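Local coordinates for protein cytosolic IMP-GMP specific 5'-nucleotidase (Legionella pneumophila subsp. pneumophila, PDB 4OHF) that probably hydrolyses the 5'-phosphate of purine nucleoside monophosphates such as IMP and GMP, with magnesium in a HAD-type active site, at residues B[356-359]-B[360-364]; B[272-276]-B[277-281]; B[34-37]-B[38-42]; B[187-190]-B[191-195]; B[12-15]-B[16-19]. All blocks are in the same frame, centred on the assembly; numbering follows the deposited sequence.

Interaction 1: B[356-359]-B[360-364]; sequences QKYV and DLCTR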
loop_
_atom_site.group_PDB
_atom_site.type_symbol
_atom_site.label_atom_id
_atom_site.label_comp_id
_atom_site.label_asym_id
_atom_site.label_seq_id
_atom_site.Cartn_x
_atom_site.Cartn_y
_atom_site.Cartn_z
ATOM N N GLN B 356 -28.924 -38.950 -3.772
ATOM C CA GLN B 356 -27.902 -39.806 -4.367
ATOM C C GLN B 356 -28.572 -40.859 -5.238
ATOM O O GLN B 356 -28.224 -41.030 -6.405
ATOM C CB GLN B 356 -27.078 -40.496 -3.275
ATOM C CG GLN B 356 -25.652 -40.886 -3.678
ATOM C CD GLN B 356 -24.754 -39.667 -3.932
ATOM O OE1 GLN B 356 -24.788 -39.063 -5.016
ATOM N NE2 GLN B 356 -23.957 -39.293 -2.924
ATOM N N LYS B 357 -29.537 -41.560 -4.655
ATOM C CA LYS B 357 -30.276 -42.595 -5.364
ATOM C C LYS B 357 -30.837 -42.018 -6.668
ATOM O O LYS B 357 -30.752 -42.650 -7.734
ATOM C CB LYS B 357 -31.417 -43.108 -4.473
ATOM C CG LYS B 357 -32.214 -44.269 -5.056
ATOM C CD LYS B 357 -33.453 -44.578 -4.211
ATOM C CE LYS B 357 -33.104 -44.989 -2.775
ATOM N NZ LYS B 357 -32.485 -46.347 -2.690
ATOM N N TYR B 358 -31.395 -40.809 -6.562
ATOM C CA TYR B 358 -31.987 -40.090 -7.687
ATOM C C TYR B 358 -30.950 -39.751 -8.758
ATOM O O TYR B 358 -31.183 -39.954 -9.941
ATOM C CB TYR B 358 -32.651 -38.803 -7.183
ATOM C CG TYR B 358 -33.206 -37.917 -8.279
ATOM C CD1 TYR B 358 -34.468 -38.143 -8.817
ATOM C CD2 TYR B 358 -32.445 -36.876 -8.806
ATOM C CE1 TYR B 358 -34.957 -37.351 -9.856
ATOM C CE2 TYR B 358 -32.919 -36.084 -9.844
ATOM C CZ TYR B 358 -34.173 -36.321 -10.365
ATOM O OH TYR B 358 -34.639 -35.528 -11.392
ATOM N N VAL B 359 -29.808 -39.219 -8.342
ATOM C CA VAL B 359 -28.736 -38.877 -9.281
ATOM C C VAL B 359 -28.343 -40.108 -10.105
ATOM O O VAL B 359 -28.318 -40.077 -11.337
ATOM C CB VAL B 359 -27.477 -38.349 -8.520
ATOM C CG1 VAL B 359 -26.266 -38.280 -9.452
ATOM C CG2 VAL B 359 -27.768 -36.969 -7.956
ATOM N N ASP B 360 -28.050 -41.194 -9.402
ATOM C CA ASP B 360 -27.638 -42.437 -10.029
ATOM C C ASP B 360 -28.712 -43.068 -10.906
ATOM O O ASP B 360 -28.412 -43.588 -11.985
ATOM C CB ASP B 360 -27.140 -43.397 -8.942
ATOM C CG ASP B 360 -25.889 -42.848 -8.214
ATOM O OD1 ASP B 360 -25.590 -43.291 -7.071
ATOM O OD2 ASP B 360 -25.199 -41.966 -8.797
ATOM N N LEU B 361 -29.960 -43.022 -10.465
ATOM C CA LEU B 361 -31.021 -43.581 -11.285
ATOM C C LEU B 361 -31.141 -42.800 -12.597
ATOM O O LEU B 361 -31.304 -43.392 -13.671
ATOM C CB LEU B 361 -32.355 -43.563 -10.540
ATOM C CG LEU B 361 -32.712 -44.895 -9.882
ATOM C CD1 LEU B 361 -34.134 -44.840 -9.344
ATOM C CD2 LEU B 361 -32.582 -46.017 -10.902
ATOM N N CYS B 362 -31.045 -41.474 -12.513
ATOM C CA CYS B 362 -31.148 -40.630 -13.701
ATOM C C CYS B 362 -30.001 -40.836 -14.682
ATOM O O CYS B 362 -30.210 -40.887 -15.897
ATOM C CB CYS B 362 -31.228 -39.158 -13.304
ATOM S SG CYS B 362 -32.841 -38.650 -12.657
ATOM N N THR B 363 -28.787 -40.962 -14.164
ATOM C CA THR B 363 -27.639 -41.170 -15.041
ATOM C C THR B 363 -27.664 -42.596 -15.603
ATOM O O THR B 363 -27.081 -42.875 -16.656
ATOM C CB THR B 363 -26.309 -40.896 -14.301
ATOM O OG1 THR B 363 -25.986 -42.000 -13.450
ATOM C CG2 THR B 363 -26.451 -39.659 -13.447
ATOM N N ARG B 364 -28.331 -43.505 -14.900
ATOM C CA ARG B 364 -28.435 -44.854 -15.417
ATOM C C ARG B 364 -29.372 -44.793 -16.616
ATOM O O ARG B 364 -29.008 -45.232 -17.708
ATOM C CB ARG B 364 -28.963 -45.819 -14.354
ATOM C CG ARG B 364 -27.830 -46.459 -13.542
ATOM C CD ARG B 364 -28.334 -47.292 -12.361
ATOM N NE ARG B 364 -28.899 -48.575 -12.775
ATOM C CZ ARG B 364 -29.474 -49.444 -11.945
ATOM N NH1 ARG B 364 -29.565 -49.170 -10.645
ATOM N NH2 ARG B 364 -29.953 -50.596 -12.418
#
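Cys-362 lays its sulfur over one face of the Tyr-358 ring, a sulfur-aromatic contact between residues four apart in helix 338-367, the first arm of a helical hairpin with helix 374-399. SG stands 3.8 Å from the centroid of the Tyr-358 ring, 20° off the ring normal and shifted toward the rim, so that its nearest ring atom is CZ at 3.5 Å. Two torsions bring this about: the tyrosine CG lies anti to its own N (chi1 175°), while the sulfur lies anti to the carbonyl carbon of Cys-362. A small, polarisable thiol suits a place over the face of an aromatic ring. On another flank the planes of the Asp-360 carboxylate and the Gln-356 amide are nearly parallel, 12° apart, but the groups only brush, OD1 lying 4.2 Å from Gln-356 CG; both polar ends suit an exposed surface. Beneath these side chains run the backbone bonds of the helix, among them Cys-362 N to Tyr-358 O at 3.0 Å, which keeps the two residues one helical turn apart. Farther out, Leu-380 of the partner helix touches Tyr-358, and Met-443 of the second subunit packs on Cys-362, while Ser-441 of that subunit meets Val-359 and Thr-363. The threonine hydroxyl turns back into the helix: OG1 of Thr-363 donates to Asp-360 O at 3.2 Å, approaching from the same face of the carbonyl plane as Arg-364 N.

Interaction 2: B[272-276]-B[277-281]; sequences GPIVP and GVYQG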
loop_
_atom_site.group_PDB
_atom_site.type_symbol
_atom_site.label_atom_id
_atom_site.label_comp_id
_atom_site.label_asym_id
_atom_site.label_seq_id
_atom_site.Cartn_x
_atom_site.Cartn_y
_atom_site.Cartn_z
ATOM N N GLY B 272 15.088 3.573 33.397
ATOM C CA GLY B 272 15.476 2.266 33.881
ATOM C C GLY B 272 14.287 1.329 33.797
ATOM O O GLY B 272 13.254 1.691 33.232
ATOM N N PRO B 273 14.395 0.113 34.352
ATOM C CA PRO B 273 13.303 -0.864 34.319
ATOM C C PRO B 273 12.116 -0.502 35.214
ATOM O O PRO B 273 12.283 0.107 36.273
ATOM C CB PRO B 273 13.989 -2.147 34.768
ATOM C CG PRO B 273 14.974 -1.633 35.773
ATOM C CD PRO B 273 15.562 -0.435 35.061
ATOM N N ILE B 274 10.918 -0.877 34.786
ATOM C CA ILE B 274 9.725 -0.604 35.578
ATOM C C ILE B 274 9.632 -1.664 36.673
ATOM O O ILE B 274 9.942 -2.835 36.458
ATOM C CB ILE B 274 8.437 -0.650 34.720
ATOM C CG1 ILE B 274 8.300 -2.017 34.054
ATOM C CG2 ILE B 274 8.466 0.455 33.668
ATOM C CD1 ILE B 274 7.046 -2.153 33.223
ATOM N N VAL B 275 9.212 -1.245 37.856
ATOM C CA VAL B 275 9.104 -2.157 38.976
ATOM C C VAL B 275 7.656 -2.191 39.429
ATOM O O VAL B 275 6.931 -1.212 39.272
ATOM C CB VAL B 275 10.011 -1.704 40.156
ATOM C CG1 VAL B 275 11.477 -1.893 39.788
ATOM C CG2 VAL B 275 9.741 -0.242 40.491
ATOM N N PRO B 276 7.227 -3.317 40.010
ATOM C CA PRO B 276 5.850 -3.452 40.477
ATOM C C PRO B 276 5.284 -2.120 40.945
ATOM O O PRO B 276 5.925 -1.390 41.699
ATOM C CB PRO B 276 5.971 -4.473 41.597
ATOM C CG PRO B 276 7.058 -5.383 41.079
ATOM C CD PRO B 276 8.072 -4.414 40.524
ATOM N N GLY B 277 4.087 -1.800 40.467
ATOM C CA GLY B 277 3.451 -0.548 40.833
ATOM C C GLY B 277 2.447 -0.106 39.786
ATOM O O GLY B 277 2.050 -0.889 38.921
ATOM N N VAL B 278 2.042 1.159 39.859
ATOM C CA VAL B 278 1.077 1.704 38.923
ATOM C C VAL B 278 1.801 2.518 37.855
ATOM O O VAL B 278 2.792 3.174 38.155
ATOM C CB VAL B 278 0.074 2.600 39.651
ATOM C CG1 VAL B 278 -1.000 3.058 38.681
ATOM C CG2 VAL B 278 -0.530 1.847 40.823
ATOM N N TYR B 279 1.307 2.461 36.617
ATOM C CA TYR B 279 1.897 3.195 35.509
ATOM C C TYR B 279 0.831 3.705 34.537
ATOM O O TYR B 279 -0.359 3.390 34.665
ATOM C CB TYR B 279 2.879 2.311 34.719
ATOM C CG TYR B 279 4.146 1.929 35.455
ATOM C CD1 TYR B 279 4.166 0.846 36.344
ATOM C CD2 TYR B 279 5.324 2.660 35.279
ATOM C CE1 TYR B 279 5.327 0.497 37.035
ATOM C CE2 TYR B 279 6.492 2.326 35.968
ATOM C CZ TYR B 279 6.489 1.240 36.845
ATOM O OH TYR B 279 7.647 0.886 37.518
ATOM N N GLN B 280 1.277 4.503 33.567
ATOM C CA GLN B 280 0.401 5.041 32.531
ATOM C C GLN B 280 1.126 4.848 31.196
ATOM O O GLN B 280 2.352 4.961 31.142
ATOM C CB GLN B 280 0.121 6.530 32.777
ATOM C CG GLN B 280 -0.756 7.160 31.711
ATOM C CD GLN B 280 -1.263 8.528 32.098
ATOM O OE1 GLN B 280 -2.043 8.660 33.038
ATOM N NE2 GLN B 280 -0.831 9.552 31.374
ATOM N N GLY B 281 0.372 4.543 30.138
ATOM C CA GLY B 281 0.972 4.326 28.826
ATOM C C GLY B 281 1.824 3.063 28.727
ATOM O O GLY B 281 1.401 1.973 29.142
#
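Tyr-279, on strand 277-281 of the mixed central sheet, reaches back over the turn that precedes its strand and meets Ile-274 and Val-275. From CB the chain leaves with CG beside the backbone N (chi1 -68°), which directs the ring toward the incoming loop. On one flank, CD2 and CE2 run past the isoleucine, the CG2 methyl of Ile-274 lying 3.6 Å from CE2. On the other, CE1 has the carbonyl oxygen of Val-275 at the ring edge, in plane. CZ comes next and sits 3.4 Å from Ile-274 CB, an oblique approach in which a branched aliphatic side chain packs against the aromatic. Ile-274 is also backed by Phe-287 of helix 284-290 and by Phe-257, so a large apolar residue fits this buried place. Gly-277 has a phi of 156°, at which a CB would be jammed against the carbonyl oxygen of Pro-276, so glycine suits the place. The strand runs between 240-243 and 257-260, and Tyr-279 is bound by backbone hydrogen bonds to Val-241 and Thr-243. At the tip the phenol gives tyrosine its use here: OH accepts a hydrogen bond from Val-275 N at 2.7 Å, somewhat bent, with 140° at the hydrogen.

Interaction 3: B[34-37]-B[38-42]; sequences KNFE and SLVYD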
loop_
_atom_site.group_PDB
_atom_site.type_symbol
_atom_site.label_atom_id
_atom_site.label_comp_id
_atom_site.label_asym_id
_atom_site.label_seq_id
_atom_site.Cartn_x
_atom_site.Cartn_y
_atom_site.Cartn_z
ATOM N N LYS B 34 -26.638 -4.577 28.223
ATOM C CA LYS B 34 -27.771 -3.813 27.728
ATOM C C LYS B 34 -27.697 -2.383 28.229
ATOM O O LYS B 34 -27.708 -1.440 27.439
ATOM C CB LYS B 34 -29.073 -4.456 28.191
ATOM C CG LYS B 34 -30.108 -4.621 27.092
ATOM C CD LYS B 34 -31.166 -3.533 27.080
ATOM C CE LYS B 34 -32.110 -3.634 28.274
ATOM N NZ LYS B 34 -31.468 -3.254 29.575
ATOM N N ASN B 35 -27.609 -2.218 29.541
ATOM C CA ASN B 35 -27.547 -0.885 30.103
ATOM C C ASN B 35 -26.384 -0.067 29.569
ATOM O O ASN B 35 -26.540 1.117 29.251
ATOM C CB ASN B 35 -27.474 -0.945 31.626
ATOM C CG ASN B 35 -28.739 -1.487 32.238
ATOM O OD1 ASN B 35 -29.814 -1.389 31.647
ATOM N ND2 ASN B 35 -28.626 -2.057 33.433
ATOM N N PHE B 36 -25.223 -0.704 29.469
ATOM C CA PHE B 36 -24.037 -0.025 28.983
ATOM C C PHE B 36 -24.151 0.344 27.501
ATOM O O PHE B 36 -23.789 1.463 27.115
ATOM C CB PHE B 36 -22.805 -0.891 29.249
ATOM C CG PHE B 36 -21.520 -0.284 28.780
ATOM C CD1 PHE B 36 -21.142 -0.365 27.442
ATOM C CD2 PHE B 36 -20.693 0.393 29.673
ATOM C CE1 PHE B 36 -19.954 0.226 26.999
ATOM C CE2 PHE B 36 -19.503 0.990 29.238
ATOM C CZ PHE B 36 -19.136 0.906 27.897
ATOM N N GLU B 37 -24.650 -0.576 26.672
ATOM C CA GLU B 37 -24.800 -0.283 25.245
ATOM C C GLU B 37 -25.754 0.890 25.109
ATOM O O GLU B 37 -25.484 1.842 24.393
ATOM C CB GLU B 37 -25.379 -1.468 24.472
ATOM C CG GLU B 37 -24.420 -2.593 24.165
ATOM C CD GLU B 37 -23.253 -2.178 23.277
ATOM O OE1 GLU B 37 -23.335 -1.145 22.573
ATOM O OE2 GLU B 37 -22.241 -2.918 23.280
ATOM N N SER B 38 -26.877 0.799 25.807
ATOM C CA SER B 38 -27.887 1.843 25.791
ATOM C C SER B 38 -27.316 3.212 26.142
ATOM O O SER B 38 -27.622 4.201 25.471
ATOM C CB SER B 38 -29.010 1.494 26.761
ATOM O OG SER B 38 -29.930 2.567 26.829
ATOM N N LEU B 39 -26.489 3.273 27.184
ATOM C CA LEU B 39 -25.891 4.536 27.586
ATOM C C LEU B 39 -25.099 5.078 26.399
ATOM O O LEU B 39 -25.331 6.207 25.950
ATOM C CB LEU B 39 -24.953 4.334 28.777
ATOM C CG LEU B 39 -24.762 5.480 29.781
ATOM C CD1 LEU B 39 -23.369 5.385 30.361
ATOM C CD2 LEU B 39 -24.958 6.839 29.127
ATOM N N VAL B 40 -24.168 4.270 25.888
ATOM C CA VAL B 40 -23.352 4.677 24.752
ATOM C C VAL B 40 -24.241 5.148 23.617
ATOM O O VAL B 40 -23.957 6.158 22.984
ATOM C CB VAL B 40 -22.454 3.533 24.236
ATOM C CG1 VAL B 40 -21.739 3.967 22.963
ATOM C CG2 VAL B 40 -21.427 3.168 25.293
ATOM N N TYR B 41 -25.316 4.423 23.357
ATOM C CA TYR B 41 -26.229 4.820 22.303
ATOM C C TYR B 41 -26.724 6.244 22.586
ATOM O O TYR B 41 -26.542 7.142 21.754
ATOM C CB TYR B 41 -27.393 3.833 22.224
ATOM C CG TYR B 41 -28.476 4.196 21.222
ATOM C CD1 TYR B 41 -29.573 4.963 21.605
ATOM C CD2 TYR B 41 -28.423 3.736 19.907
ATOM C CE1 TYR B 41 -30.593 5.253 20.712
ATOM C CE2 TYR B 41 -29.434 4.024 19.004
ATOM C CZ TYR B 41 -30.521 4.783 19.413
ATOM O OH TYR B 41 -31.538 5.074 18.531
ATOM N N ASP B 42 -27.323 6.459 23.761
ATOM C CA ASP B 42 -27.818 7.787 24.119
ATOM C C ASP B 42 -26.736 8.862 24.003
ATOM O O ASP B 42 -26.871 9.798 23.227
ATOM C CB ASP B 42 -28.378 7.805 25.540
ATOM C CG ASP B 42 -29.596 6.917 25.706
ATOM O OD1 ASP B 42 -30.291 6.659 24.701
ATOM O OD2 ASP B 42 -29.871 6.486 26.847
HETATM O O HOH W 1 -29.363 3.101 29.670
#
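Ser-38 meets Lys-34 and Asn-35 one turn back in helix 33-51, which follows the magnesium-binding Asp-25 and probably belongs to the cap of this HAD-type fold. Ser-38 N bonds to Lys-34 O at 2.9 Å. Its hydroxyl, placed anti to the backbone N (chi1 175°), reaches a water at 2.9 Å from OG, and that water gives a weak bond to Asn-35 O, so a small polar residue suits this partly exposed site. Leu-39 continues the helical bonding through Asn-35 O and turns its apolar side chain onto Leu-173, Ile-176 and Ile-177 of helix 172-178. Val-40 carries the side-chain contact proper: its CG2 methyl, beside its backbone N, comes obliquely to the Phe-36 ring and lies 3.7 Å from CE1. CD1 and CZ of that ring are each 4.1 Å from the same methyl, so CG2 is centred on CE1. Both residues are buried, and apolar types suit that side of the helix. His-26 also packs edge-to-face with Phe-36, near the metal site: the Phe-36 side chain is about 7 Å from that of Asp-25. Tyr-41 sends its ring toward helix 129-143, where its OH bonds to Gln-138 OE1, while its backbone N donates to Glu-37 O at 2.8 Å.

Interaction 4: B[187-190]-B[191-195]; sequences REKE and VVEGL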
loop_
_atom_site.group_PDB
_atom_site.type_symbol
_atom_site.label_atom_id
_atom_site.label_comp_id
_atom_site.label_asym_id
_atom_site.label_seq_id
_atom_site.Cartn_x
_atom_site.Cartn_y
_atom_site.Cartn_z
ATOM N N ARG B 187 -20.931 -7.370 40.003
ATOM C CA ARG B 187 -19.945 -7.898 40.938
ATOM C C ARG B 187 -20.015 -9.419 40.935
ATOM O O ARG B 187 -21.075 -10.006 40.729
ATOM C CB ARG B 187 -20.222 -7.363 42.335
ATOM C CG ARG B 187 -19.871 -5.892 42.505
ATOM C CD ARG B 187 -20.654 -5.271 43.651
ATOM N NE ARG B 187 -19.861 -4.288 44.383
ATOM C CZ ARG B 187 -20.335 -3.538 45.371
ATOM N NH1 ARG B 187 -21.607 -3.657 45.743
ATOM N NH2 ARG B 187 -19.533 -2.682 45.994
ATOM N N GLU B 188 -18.883 -10.067 41.156
ATOM C CA GLU B 188 -18.850 -11.521 41.138
ATOM C C GLU B 188 -17.752 -12.040 42.046
ATOM O O GLU B 188 -16.570 -11.874 41.751
ATOM C CB GLU B 188 -18.627 -12.022 39.699
ATOM C CG GLU B 188 -18.371 -13.529 39.568
ATOM C CD GLU B 188 -18.075 -13.970 38.133
ATOM O OE1 GLU B 188 -17.788 -15.169 37.927
ATOM O OE2 GLU B 188 -18.132 -13.125 37.213
ATOM N N LYS B 189 -18.147 -12.667 43.147
ATOM C CA LYS B 189 -17.193 -13.229 44.094
ATOM C C LYS B 189 -16.168 -14.136 43.417
ATOM O O LYS B 189 -14.974 -14.046 43.683
ATOM C CB LYS B 189 -17.932 -14.020 45.183
ATOM C CG LYS B 189 -17.009 -14.763 46.147
ATOM C CD LYS B 189 -17.718 -15.265 47.415
ATOM C CE LYS B 189 -18.795 -16.317 47.126
ATOM N NZ LYS B 189 -19.966 -15.772 46.374
ATOM N N GLU B 190 -16.636 -14.999 42.532
ATOM C CA GLU B 190 -15.751 -15.925 41.843
ATOM C C GLU B 190 -14.484 -15.286 41.256
ATOM O O GLU B 190 -13.402 -15.871 41.327
ATOM C CB GLU B 190 -16.522 -16.658 40.740
ATOM C CG GLU B 190 -17.643 -17.599 41.224
ATOM C CD GLU B 190 -18.774 -16.889 41.994
ATOM O OE1 GLU B 190 -19.314 -15.864 41.516
ATOM O OE2 GLU B 190 -19.138 -17.372 43.089
ATOM N N VAL B 191 -14.607 -14.093 40.677
ATOM C CA VAL B 191 -13.453 -13.425 40.083
ATOM C C VAL B 191 -12.337 -13.281 41.102
ATOM O O VAL B 191 -11.198 -13.647 40.830
ATOM C CB VAL B 191 -13.807 -12.012 39.534
ATOM C CG1 VAL B 191 -12.540 -11.263 39.166
ATOM C CG2 VAL B 191 -14.699 -12.130 38.318
ATOM N N VAL B 192 -12.671 -12.747 42.275
ATOM C CA VAL B 192 -11.687 -12.562 43.333
ATOM C C VAL B 192 -11.110 -13.896 43.794
ATOM O O VAL B 192 -9.891 -14.041 43.925
ATOM C CB VAL B 192 -12.296 -11.796 44.529
ATOM C CG1 VAL B 192 -11.396 -11.901 45.747
ATOM C CG2 VAL B 192 -12.455 -10.328 44.156
ATOM N N GLU B 193 -11.972 -14.874 44.036
ATOM C CA GLU B 193 -11.480 -16.179 44.456
ATOM C C GLU B 193 -10.541 -16.716 43.383
ATOM O O GLU B 193 -9.477 -17.269 43.684
ATOM C CB GLU B 193 -12.631 -17.169 44.669
ATOM C CG GLU B 193 -13.643 -16.777 45.741
ATOM C CD GLU B 193 -12.998 -16.133 46.980
ATOM O OE1 GLU B 193 -11.970 -16.666 47.481
ATOM O OE2 GLU B 193 -13.529 -15.092 47.457
ATOM N N GLY B 194 -10.941 -16.537 42.127
ATOM C CA GLY B 194 -10.151 -17.003 41.005
ATOM C C GLY B 194 -8.763 -16.410 40.949
ATOM O O GLY B 194 -7.779 -17.125 40.753
ATOM N N LEU B 195 -8.675 -15.097 41.106
ATOM C CA LEU B 195 -7.387 -14.447 41.093
ATOM C C LEU B 195 -6.538 -15.022 42.220
ATOM O O LEU B 195 -5.390 -15.425 42.005
ATOM C CB LEU B 195 -7.558 -12.939 41.263
ATOM C CG LEU B 195 -8.196 -12.276 40.041
ATOM C CD1 LEU B 195 -8.511 -10.823 40.332
ATOM C CD2 LEU B 195 -7.252 -12.398 38.866
#
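Glu-188 and Val-191 make a contact three residues apart at the start of helix 189-200, the helix that leads into strand 204-208 of the parallel core of the HAD fold. The glutamate stretches out fully beyond CG, its own CG anti to N (chi1 172°), and crosses the valine at about a right angle. The CG2 methyl of Val-191 thus rests against the carboxylate end, 3.7 Å from OE2 of Glu-188 and 3.8 Å from its CD. The charge itself is answered elsewhere: OE2 forms a salt bridge with Arg-30 and OE1 a hydrogen bond with Ser-435 OG, which together fix the carboxylate while the valine covers its flank. A long acidic side chain suits this place because it spans to both partners, and Val-191, buried against Leu-28, suits the apolar side. On a different flank Lys-189 crosses Glu-193 obliquely, with CG of Lys-189 3.7 Å from Glu-193 OE2. The opposite charges do not meet, since NZ bends away and stands 6.6 Å from that oxygen; it makes a long ion pair with Glu-190 OE2 instead. Both residues are partly exposed, so long charged chains can touch through their methylenes with their charged ends apart. Ile-366 of the second subunit packs on the side chains of Lys-189, Glu-190 and Glu-193. The backbone bonds change character along the way. Val-191 N reaches Glu-188 O from 51° out of the carbonyl plane, whereas Gly-194, small and buried, brings its N to 2.7 Å from Glu-190 O, nearly along the C=O axis.

Interaction 5: B[12-15]-B[16-19]; sequences INMR and KIKL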
loop_
_atom_site.group_PDB
_atom_site.type_symbol
_atom_site.label_atom_id
_atom_site.label_comp_id
_atom_site.label_asym_id
_atom_site.label_seq_id
_atom_site.Cartn_x
_atom_site.Cartn_y
_atom_site.Cartn_z
ATOM N N ILE B 12 -2.155 -24.079 24.604
ATOM C CA ILE B 12 -1.533 -23.111 25.496
ATOM C C ILE B 12 -1.328 -23.839 26.827
ATOM O O ILE B 12 -2.282 -24.319 27.447
ATOM C CB ILE B 12 -2.347 -21.808 25.716
ATOM C CG1 ILE B 12 -1.465 -20.827 26.496
ATOM C CG2 ILE B 12 -3.649 -22.074 26.488
ATOM C CD1 ILE B 12 -2.122 -19.539 26.846
ATOM N N ASN B 13 -0.063 -23.954 27.227
ATOM C CA ASN B 13 0.322 -24.627 28.464
ATOM C C ASN B 13 0.335 -23.592 29.588
ATOM O O ASN B 13 1.320 -22.896 29.770
ATOM C CB ASN B 13 1.711 -25.241 28.257
ATOM C CG ASN B 13 2.170 -26.085 29.422
ATOM O OD1 ASN B 13 1.405 -26.379 30.342
ATOM N ND2 ASN B 13 3.434 -26.494 29.379
ATOM N N MET B 14 -0.756 -23.477 30.336
ATOM C CA MET B 14 -0.809 -22.480 31.405
ATOM C C MET B 14 0.342 -22.601 32.399
ATOM O O MET B 14 0.716 -21.620 33.043
ATOM C CB MET B 14 -2.140 -22.545 32.158
ATOM C CG MET B 14 -3.332 -21.982 31.401
ATOM S SD MET B 14 -3.126 -20.290 30.785
ATOM C CE MET B 14 -3.565 -19.336 32.230
ATOM N N ARG B 15 0.897 -23.802 32.519
ATOM C CA ARG B 15 2.009 -24.060 33.427
ATOM C C ARG B 15 3.195 -23.174 33.075
ATOM O O ARG B 15 3.899 -22.689 33.961
ATOM C CB ARG B 15 2.420 -25.536 33.341
ATOM C CG ARG B 15 3.713 -25.898 34.080
ATOM C CD ARG B 15 3.453 -26.648 35.383
ATOM N NE ARG B 15 2.675 -27.868 35.173
ATOM C CZ ARG B 15 2.350 -28.718 36.144
ATOM N NH1 ARG B 15 2.744 -28.482 37.390
ATOM N NH2 ARG B 15 1.616 -29.794 35.875
ATOM N N LYS B 16 3.400 -22.954 31.779
ATOM C CA LYS B 16 4.516 -22.143 31.303
ATOM C C LYS B 16 4.209 -20.656 31.182
ATOM O O LYS B 16 5.017 -19.890 30.658
ATOM C CB LYS B 16 5.026 -22.679 29.959
ATOM C CG LYS B 16 5.659 -24.070 30.036
ATOM C CD LYS B 16 6.315 -24.457 28.700
ATOM C CE LYS B 16 6.972 -25.851 28.739
ATOM N NZ LYS B 16 8.065 -25.968 29.767
ATOM N N ILE B 17 3.041 -20.252 31.664
ATOM C CA ILE B 17 2.645 -18.848 31.630
ATOM C C ILE B 17 2.980 -18.209 32.976
ATOM O O ILE B 17 2.470 -18.622 34.017
ATOM C CB ILE B 17 1.125 -18.699 31.357
ATOM C CG1 ILE B 17 0.823 -19.071 29.910
ATOM C CG2 ILE B 17 0.665 -17.270 31.647
ATOM C CD1 ILE B 17 1.541 -18.212 28.892
ATOM N N LYS B 18 3.827 -17.187 32.952
ATOM C CA LYS B 18 4.230 -16.544 34.191
ATOM C C LYS B 18 3.393 -15.331 34.575
ATOM O O LYS B 18 3.084 -15.119 35.750
ATOM C CB LYS B 18 5.712 -16.159 34.122
ATOM C CG LYS B 18 6.670 -17.336 34.078
ATOM C CD LYS B 18 8.104 -16.831 33.976
ATOM C CE LYS B 18 9.125 -17.966 33.906
ATOM N NZ LYS B 18 10.502 -17.425 33.631
ATOM N N LEU B 19 3.030 -14.525 33.590
ATOM C CA LEU B 19 2.225 -13.345 33.854
ATOM C C LEU B 19 0.934 -13.357 33.038
ATOM O O LEU B 19 0.931 -13.708 31.856
ATOM C CB LEU B 19 3.017 -12.078 33.529
ATOM C CG LEU B 19 4.275 -11.791 34.348
ATOM C CD1 LEU B 19 5.486 -11.711 33.429
ATOM C CD2 LEU B 19 4.103 -10.476 35.092
#
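Asn-13 and Lys-16 meet across the 3-10 turn that carries the chain from the short strand 12-13 toward strand 19-22 of the central sheet. Two backbone hydrogen bonds of i to i+3 spacing make the turn: Lys-16 N to Asn-13 O at 2.9 Å, and Ile-17 N to Met-14 O at 3.0 Å. Both donors stand above the carbonyl planes, the second by 69°, a consequence of the tight winding, and Lys-203 NZ adds a second donor to Met-14 O. Among side-chain polar contacts, Asn-13 OD1 receives a weak bond from Arg-15 N, with the spacing of an Asx turn. The other arm of the amide, ND2, crosses the aliphatic part of Lys-16 obliquely, 3.4 Å from CG; CG of the lysine sits beside its own N (chi1 -66°), so the methylenes pass the amide. The apolar contacts lie on the buried side, where Ile-17 CG1 is 4.2 Å from Met-14 SD and 4.3 Å from Ile-12 CD1. Leu-299 of strand 298-302 lies against both Met-14 and Ile-17. Charged Lys-16 and Arg-15 suit the exposed side and the three apolar residues the core. The chemistry implies a turn held mainly by its backbone, with loose van der Waals contact completing the inner face.

In the fold
The contacts lie in series along the chain and none touches another. Interaction 3 is nearest the bound magnesium: the Phe-36 side chain is about 9 Å from the ion, which Asp-23, Asp-25 and Asp-303 hold. Interaction 4 follows, Val-191 being about 13 Å from the ion. Interactions 2 and 5 join the central sheet away from the annotated sites, their nearest atoms about 8 Å apart. Interaction 1 stands out on the helical hairpin, its centre about 45 Å from that of the chain, yet it comes near interaction 5 of a second subunit, where Tyr-358 packs on Arg-15; Ile-366, on the same long helix of that subunit, packs on interaction 4.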